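Local structure of isomaltodextranase (Arthrobacter globiformis, 5AWO) at residues K60-I63 against D64-A67; W107-W110 against A111-A115. The protein hydrolyses (1->6)-alpha-D-glucosidic linkages in polysaccharides such as dextran, releasing successive isomaltose units from the non-reducing ends of the chains. All coordinates share one frame; numbering follows the deposited sequence. Where two conformers were deposited one is given.

Overall arrangement
Contact 1 (60-67) and contact 2 (107-115) each lie within one helix, and their centres are about 13 Å apart. Helix 56-68 links strand 39-42 to strand 77-79, and helix 107-116 links strand 77-79 to strand 120-124. These strands are consecutive neighbours in the eight-stranded parallel sheet of the TIM barrel, so the contacts belong to successive beta-alpha-beta crossovers and come in series along the chain. The helices touch directly: Ile63 CG2 lies 3.7 Å from Leu114 CD2 and Lys60 CB 3.8 Å from Trp110 CH2, beside the polar meeting at Tyr113 OH. Both contacts lie in the helical layer around the barrel, away from the probable nucleophile Asp201 and proton donor Asp262.

Contact 1. Residues K60-I63 against D64-A67; sequences KVNI and DWLA
Lys60 reaches Asp64, one helical turn on, with its first three torsions extended (chi1 -175°) and a bend only at chi4 (-61°), while Asp64 holds CG beside its own backbone N (chi1 -68°). The side chains cross obliquely, and NZ of Lys60 makes an i to i+4 salt bridge to OD2 of Asp64 at 2.9 Å, on that oxygen's syn lone pair. The bridge spans the same turn of this outer TIM-barrel helix as the backbone bond from Asp64 N to Lys60 O, also 2.9 Å. On helix 107-116, Tyr113 OH hydrogen-bonds to both Lys60 NZ and Asp64 OD1, so each carboxylate oxygen has its own partner. Elsewhere, Asn62 O accepts a hydrogen bond from Leu66 N at 2.8 Å; Leu66 CG presses on that same oxygen at 3.2 Å. Asn62 O also lies at the edge of the Trp65 indole, near the ring plane, 3.6 Å from CE3 of Trp65. An alanine in place of Asp64 would probably leave the Lys60 ammonium without its intrahelical counter-charge and Tyr113 OH without its carboxylate partner. With both oxygens engaged, rotation of the carboxylate is probably restrained, and the nearby ammonium probably stabilises its ionised form; the salt bridge closes a turn of one helix, and hydrogen bonds to Tyr113 OH join that turn to the next helix.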
loop_
_atom_site.group_PDB
_atom_site.type_symbol
_atom_site.label_atom_id
_atom_site.label_comp_id
_atom_site.label_asym_id
_atom_site.label_seq_id
_atom_site.Cartn_x
_atom_site.Cartn_y
_atom_site.Cartn_z
ATOM N N LYS A 60 14.853 -2.722 23.885
ATOM C CA LYS A 60 15.865 -3.773 23.753
ATOM C C LYS A 60 15.262 -5.171 23.949
ATOM O O LYS A 60 15.519 -6.069 23.156
ATOM C CB LYS A 60 17.004 -3.553 24.764
ATOM C CG LYS A 60 18.156 -4.537 24.609
ATOM C CD LYS A 60 19.201 -4.335 25.694
ATOM C CE LYS A 60 20.392 -5.267 25.515
ATOM N NZ LYS A 60 20.012 -6.706 25.596
ATOM N N VAL A 61 14.469 -5.340 24.997
ATOM C CA VAL A 61 13.925 -6.663 25.305
ATOM C C VAL A 61 12.969 -7.104 24.185
ATOM O O VAL A 61 12.995 -8.252 23.750
ATOM C CB VAL A 61 13.304 -6.716 26.712
ATOM C CG1 VAL A 61 12.682 -8.069 26.992
ATOM C CG2 VAL A 61 14.385 -6.474 27.773
ATOM N N ASN A 62 12.171 -6.178 23.669
ATOM C CA ASN A 62 11.352 -6.521 22.495
ATOM C C ASN A 62 12.169 -6.917 21.283
ATOM O O ASN A 62 11.858 -7.905 20.608
ATOM C CB ASN A 62 10.403 -5.377 22.125
ATOM C CG ASN A 62 9.194 -5.304 23.040
ATOM O OD1 ASN A 62 9.062 -4.422 23.904
ATOM N ND2 ASN A 62 8.323 -6.270 22.890
ATOM N N ILE A 63 13.246 -6.173 20.997
ATOM C CA ILE A 63 14.105 -6.520 19.886
ATOM C C ILE A 63 14.694 -7.940 20.060
ATOM O O ILE A 63 14.741 -8.719 19.109
ATOM C CB ILE A 63 15.258 -5.513 19.683
ATOM C CG1 ILE A 63 14.688 -4.188 19.151
ATOM C CG2 ILE A 63 16.335 -6.072 18.761
ATOM C CD1 ILE A 63 15.692 -3.060 19.150
ATOM N N ASP A 64 15.173 -8.231 21.266
ATOM C CA ASP A 64 15.783 -9.545 21.524
ATOM C C ASP A 64 14.752 -10.666 21.347
ATOM O O ASP A 64 15.056 -11.714 20.785
ATOM C CB ASP A 64 16.417 -9.583 22.915
ATOM C CG ASP A 64 17.645 -8.680 23.035
ATOM O OD1 ASP A 64 18.206 -8.306 21.999
ATOM O OD2 ASP A 64 18.026 -8.374 24.195
ATOM N N TRP A 65 13.524 -10.400 21.774
ATOM C CA TRP A 65 12.411 -11.329 21.578
ATOM C C TRP A 65 12.110 -11.499 20.091
ATOM O O TRP A 65 11.973 -12.611 19.615
ATOM C CB TRP A 65 11.188 -10.848 22.358
ATOM C CG TRP A 65 9.861 -11.422 21.947
ATOM C CD1 TRP A 65 9.429 -12.716 22.072
ATOM C CD2 TRP A 65 8.787 -10.701 21.349
ATOM N NE1 TRP A 65 8.149 -12.830 21.608
ATOM C CE2 TRP A 65 7.722 -11.599 21.178
ATOM C CE3 TRP A 65 8.604 -9.358 20.990
ATOM C CZ2 TRP A 65 6.513 -11.215 20.618
ATOM C CZ3 TRP A 65 7.393 -8.977 20.442
ATOM C CH2 TRP A 65 6.365 -9.903 20.257
ATOM N N LEU A 66 12.064 -10.402 19.332
ATOM C CA LEU A 66 11.835 -10.505 17.908
ATOM C C LEU A 66 12.943 -11.289 17.236
ATOM O O LEU A 66 12.703 -12.116 16.367
ATOM C CB LEU A 66 11.745 -9.127 17.240
ATOM C CG LEU A 66 10.532 -8.303 17.668
ATOM C CD1 LEU A 66 10.776 -6.869 17.251
ATOM C CD2 LEU A 66 9.249 -8.852 17.075
ATOM N N ALA A 67 14.194 -11.016 17.617
ATOM C CA ALA A 67 15.296 -11.653 16.936
ATOM C C ALA A 67 15.256 -13.186 17.089
ATOM O O ALA A 67 15.703 -13.887 16.195
ATOM C CB ALA A 67 16.614 -11.116 17.457
#

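Contact 2. Residues W107-W110 against A111-A115; sequences WAYW and ANYLA
Tyr109 O is gripped twice: Tyr113 N donates to it at 2.9 Å in the regular helical pattern, and a water donates to it at 2.8 Å. The water also accepts from Asn112 ND2 at 3.1 Å; Asn112 has two conformers, so this link is less certain than the backbone bond. The same water oxygen sits over one face of the Tyr109 ring, offset toward its rim. The aromatic contact is an i to i+3 pair, Trp110 and Tyr113, on the side of the helix facing helix 56-68; their rings make a T-shaped (edge-to-face) pair, with the centroids of the six-membered rings 4.9 Å apart and planes at 61°. The indole supplies the edge: Trp110 CZ3 stands over the Tyr113 face, offset toward the rim, 3.6 Å from CG of Tyr113. Tyr113 turns CG away from its backbone N (chi1 -176°), and Tyr109 does the same (chi1 174°), which sends the two phenol rings off the helix side by side; Tyr109 OH comes to 3.8 Å from Tyr113 CD2. Further along the same helix, CG of Leu114 packs against Trp110 O at 3.4 Å, beside the 2.9 Å bond from Leu114 N to that oxygen. Glu56 takes the Trp110 indole N-H, and Arg117 makes a cation-pi contact with the Tyr113 ring. The T-shaped pair thus lies within one helix; what joins it to helix 56-68 is packing on Lys60 and Ile63 and the polar ends of its two buried residues, the indole N-H on Glu56 and the Tyr113 hydroxyl taken up by Asp64 and Lys60.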
loop_
_atom_site.group_PDB
_atom_site.type_symbol
_atom_site.label_atom_id
_atom_site.label_comp_id
_atom_site.label_asym_id
_atom_site.label_seq_id
_atom_site.Cartn_x
_atom_site.Cartn_y
_atom_site.Cartn_z
ATOM N N TRP A 107 20.570 6.557 17.315
ATOM C CA TRP A 107 19.950 5.749 16.273
ATOM C C TRP A 107 20.954 4.774 15.658
ATOM O O TRP A 107 20.609 3.638 15.351
ATOM C CB TRP A 107 19.385 6.632 15.176
ATOM C CG TRP A 107 18.176 7.486 15.533
ATOM C CD1 TRP A 107 18.086 8.846 15.483
ATOM C CD2 TRP A 107 16.867 7.021 15.878
ATOM N NE1 TRP A 107 16.825 9.261 15.830
ATOM C CE2 TRP A 107 16.055 8.152 16.070
ATOM C CE3 TRP A 107 16.311 5.754 16.082
ATOM C CZ2 TRP A 107 14.703 8.052 16.425
ATOM C CZ3 TRP A 107 14.967 5.652 16.436
ATOM C CH2 TRP A 107 14.191 6.795 16.620
ATOM N N ALA A 108 22.204 5.219 15.478
ATOM C CA ALA A 108 23.207 4.365 14.823
ATOM C C ALA A 108 23.515 3.151 15.673
ATOM O O ALA A 108 23.650 2.045 15.152
ATOM C CB ALA A 108 24.487 5.145 14.556
ATOM N N TYR A 109 23.638 3.345 16.973
ATOM C CA TYR A 109 23.846 2.232 17.878
ATOM C C TYR A 109 22.741 1.195 17.702
ATOM O O TYR A 109 23.012 -0.006 17.583
ATOM C CB TYR A 109 23.889 2.675 19.323
ATOM C CG TYR A 109 23.952 1.508 20.273
ATOM C CD1 TYR A 109 22.789 0.893 20.728
ATOM C CD2 TYR A 109 25.175 1.000 20.716
ATOM C CE1 TYR A 109 22.826 -0.173 21.599
ATOM C CE2 TYR A 109 25.224 -0.083 21.586
ATOM C CZ TYR A 109 24.045 -0.671 22.026
ATOM O OH TYR A 109 24.051 -1.748 22.898
ATOM N N TRP A 110 21.495 1.661 17.665
ATOM C CA TRP A 110 20.391 0.707 17.574
ATOM C C TRP A 110 20.301 0.062 16.203
ATOM O O TRP A 110 19.955 -1.119 16.107
ATOM C CB TRP A 110 19.072 1.347 18.026
ATOM C CG TRP A 110 19.064 1.431 19.515
ATOM C CD1 TRP A 110 19.102 2.555 20.280
ATOM C CD2 TRP A 110 19.114 0.326 20.437
ATOM N NE1 TRP A 110 19.122 2.233 21.592
ATOM C CE2 TRP A 110 19.141 0.869 21.723
ATOM C CE3 TRP A 110 19.107 -1.069 20.291
ATOM C CZ2 TRP A 110 19.184 0.076 22.877
ATOM C CZ3 TRP A 110 19.153 -1.860 21.445
ATOM C CH2 TRP A 110 19.191 -1.277 22.715
ATOM N N ALA A 111 20.611 0.801 15.141
ATOM C CA ALA A 111 20.653 0.211 13.813
ATOM C C ALA A 111 21.727 -0.891 13.737
ATOM O O ALA A 111 21.519 -1.922 13.112
ATOM C CB ALA A 111 20.875 1.264 12.748
ATOM N N ASN A 112 22.876 -0.681 14.377
ATOM C CA ASN A 112 23.890 -1.733 14.414
ATOM C C ASN A 112 23.505 -2.934 15.286
ATOM O O ASN A 112 23.791 -4.089 14.916
ATOM C CB ASN A 112 25.234 -1.174 14.869
ATOM C CG ASN A 112 26.331 -2.210 14.789
ATOM O OD1 ASN A 112 26.724 -2.613 13.700
ATOM N ND2 ASN A 112 26.788 -2.688 15.941
ATOM N N TYR A 113 22.876 -2.682 16.437
ATOM C CA TYR A 113 22.406 -3.732 17.337
ATOM C C TYR A 113 21.412 -4.606 16.559
ATOM O O TYR A 113 21.480 -5.838 16.593
ATOM C CB TYR A 113 21.754 -3.101 18.581
ATOM C CG TYR A 113 21.297 -4.059 19.663
ATOM C CD1 TYR A 113 20.086 -4.747 19.553
ATOM C CD2 TYR A 113 22.068 -4.279 20.816
ATOM C CE1 TYR A 113 19.663 -5.615 20.548
ATOM C CE2 TYR A 113 21.660 -5.151 21.803
ATOM C CZ TYR A 113 20.463 -5.832 21.661
ATOM O OH TYR A 113 20.058 -6.697 22.659
ATOM N N LEU A 114 20.493 -3.956 15.843
ATOM C CA LEU A 114 19.551 -4.677 14.969
ATOM C C LEU A 114 20.274 -5.466 13.865
ATOM O O LEU A 114 19.980 -6.641 13.623
ATOM C CB LEU A 114 18.507 -3.695 14.389
ATOM C CG LEU A 114 17.423 -3.247 15.379
ATOM C CD1 LEU A 114 16.823 -1.885 15.044
ATOM C CD2 LEU A 114 16.318 -4.289 15.487
ATOM N N ALA A 115 21.250 -4.850 13.214
ATOM C CA ALA A 115 22.035 -5.524 12.172
ATOM C C ALA A 115 22.692 -6.809 12.684
ATOM O O ALA A 115 22.679 -7.836 11.986
ATOM C CB ALA A 115 23.090 -4.582 11.627
HETATM O O HOH W 1 25.334 -1.383 18.361
#